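Local coordinates for PDZ domain protein (Parabacteroides distasonis, PDB 4L8N) that is of unknown function but combines PDZ domains with a DUF4136 domain and binds magnesium, at residues T122-F127 and K301-T306. Residues are numbered along the deposited sequence; the frame is centred on the assembly and turned at random.
Sequences TNEQEF and KVSKKT
Glu124 and Lys301 meet diagonally across two antiparallel strands. The lysine chain is extended, with CG anti to the backbone N (chi1 -159°), and slants along its own strand toward the Glu124 carboxylate. Its NZ reaches Glu124 OE2 at 3.3 Å, a salt bridge with a weak hydrogen bond. Ser303 sits opposite Glu124 as a non-hydrogen-bonded pair, and its OG lies 3.5 Å from Glu124 CG. An alanine in place of Glu124 would probably leave the Lys301 ammonium without this carboxylate and its end freer to turn. Glu126 packs its CG against Lys301 CG, but its carboxylate turns to Lys457.

Asn123, Gln125, Val302 and Lys304 share the other face. Asn123 ND2 sits 3.4 Å from Lys304 CE, where the two side chains cross. That amide nitrogen bonds to Leu119 O, and Lys304 NZ to Glu120 O. Two donors hold Asn123 OD1: Gln125 NE2, in a nearly straight bond of 2.9 Å, and a water that also bonds to Val302 O. Val302 CG2 touches the edge of the Phe127 ring at CE1, 3.4 Å away and in the ring plane.

Paired backbone bonds link Asn123 with Lys304 and Gln125 with Val302. The contact joins strands 123-135 and 298-309 inside a large mixed sheet. Strand 438-456 pairs with the far edge of 301-306. Tyr214, Tyr216 and Met223 of the second subunit pack on Phe127, Val302 and Gln125.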
# COMPACT_ATOMS: atom_id res chain seq x y z
N THR A 122 11.98 -30.69 8.19
CA THR A 122 10.72 -30.96 7.48
C THR A 122 9.56 -30.15 7.99
O THR A 122 8.89 -30.53 8.96
CB THR A 122 10.40 -32.46 7.60
OG1 THR A 122 11.58 -33.20 7.28
CG2 THR A 122 9.19 -32.89 6.74
N ASN A 123 9.26 -29.05 7.28
CA ASN A 123 8.14 -28.18 7.65
C ASN A 123 7.64 -27.37 6.47
O ASN A 123 8.30 -27.29 5.43
CB ASN A 123 8.51 -27.23 8.82
CG ASN A 123 9.58 -26.20 8.51
OD1 ASN A 123 9.33 -25.16 7.88
ND2 ASN A 123 10.77 -26.43 9.04
N GLU A 124 6.49 -26.72 6.67
CA GLU A 124 5.86 -25.83 5.70
C GLU A 124 5.53 -24.52 6.37
O GLU A 124 4.93 -24.50 7.44
CB GLU A 124 4.59 -26.44 5.10
CG GLU A 124 4.82 -27.66 4.23
CD GLU A 124 3.55 -28.48 4.12
OE1 GLU A 124 2.94 -28.77 5.18
OE2 GLU A 124 3.15 -28.80 2.98
N GLN A 125 5.88 -23.42 5.72
CA GLN A 125 5.60 -22.10 6.24
C GLN A 125 5.13 -21.19 5.09
O GLN A 125 5.44 -21.44 3.93
CB GLN A 125 6.82 -21.52 6.94
CG GLN A 125 7.11 -22.14 8.29
CD GLN A 125 8.39 -21.59 8.85
OE1 GLN A 125 8.47 -20.41 9.20
NE2 GLN A 125 9.42 -22.43 8.92
N GLU A 126 4.34 -20.17 5.44
CA GLU A 126 3.77 -19.17 4.55
C GLU A 126 4.17 -17.82 5.04
O GLU A 126 4.37 -17.63 6.24
CB GLU A 126 2.24 -19.26 4.54
CG GLU A 126 1.64 -20.41 3.75
CD GLU A 126 0.22 -20.79 4.14
OE1 GLU A 126 -0.27 -20.31 5.19
OE2 GLU A 126 -0.39 -21.61 3.41
N PHE A 127 4.27 -16.87 4.10
CA PHE A 127 4.55 -15.46 4.36
C PHE A 127 4.00 -14.60 3.21
O PHE A 127 3.77 -15.10 2.10
CB PHE A 127 6.03 -15.21 4.58
CG PHE A 127 6.96 -15.55 3.44
CD1 PHE A 127 7.47 -16.83 3.30
CD2 PHE A 127 7.41 -14.55 2.58
CE1 PHE A 127 8.36 -17.13 2.26
CE2 PHE A 127 8.32 -14.85 1.56
CZ PHE A 127 8.78 -16.14 1.40
N LYS A 301 4.66 -19.79 -0.12
CA LYS A 301 4.70 -21.02 0.65
C LYS A 301 6.07 -21.71 0.45
O LYS A 301 6.45 -22.00 -0.69
CB LYS A 301 3.54 -21.95 0.26
CG LYS A 301 3.24 -22.98 1.34
CD LYS A 301 2.39 -24.13 0.82
CE LYS A 301 2.59 -25.38 1.64
NZ LYS A 301 1.56 -26.41 1.32
N VAL A 302 6.81 -21.92 1.56
CA VAL A 302 8.10 -22.61 1.62
C VAL A 302 7.89 -24.00 2.25
O VAL A 302 7.46 -24.10 3.39
CB VAL A 302 9.22 -21.85 2.37
CG1 VAL A 302 10.57 -22.53 2.17
CG2 VAL A 302 9.30 -20.40 1.93
N SER A 303 8.17 -25.05 1.49
CA SER A 303 8.06 -26.44 1.91
C SER A 303 9.42 -27.07 1.86
O SER A 303 9.98 -27.25 0.77
CB SER A 303 7.09 -27.22 1.01
OG SER A 303 5.80 -26.65 1.03
N LYS A 304 10.00 -27.37 3.04
CA LYS A 304 11.31 -28.00 3.04
C LYS A 304 11.16 -29.42 3.59
O LYS A 304 10.23 -29.68 4.35
CB LYS A 304 12.37 -27.16 3.75
CG LYS A 304 12.32 -27.06 5.27
CD LYS A 304 13.61 -26.40 5.73
CE LYS A 304 13.68 -26.21 7.21
NZ LYS A 304 15.04 -25.77 7.63
N LYS A 305 12.02 -30.35 3.12
CA LYS A 305 12.00 -31.75 3.56
C LYS A 305 13.34 -32.44 3.30
O LYS A 305 13.89 -32.34 2.21
CB LYS A 305 10.88 -32.55 2.86
CG LYS A 305 10.75 -34.01 3.34
CD LYS A 305 9.71 -34.83 2.56
CE LYS A 305 8.31 -34.29 2.76
NZ LYS A 305 7.27 -35.20 2.24
N THR A 306 13.83 -33.14 4.32
CA THR A 306 15.03 -33.95 4.23
C THR A 306 14.72 -35.26 4.91
O THR A 306 14.28 -35.26 6.05
CB THR A 306 16.27 -33.26 4.82
OG1 THR A 306 16.46 -32.01 4.16
CG2 THR A 306 17.54 -34.11 4.68
O HOH W 1 9.71 -23.93 5.46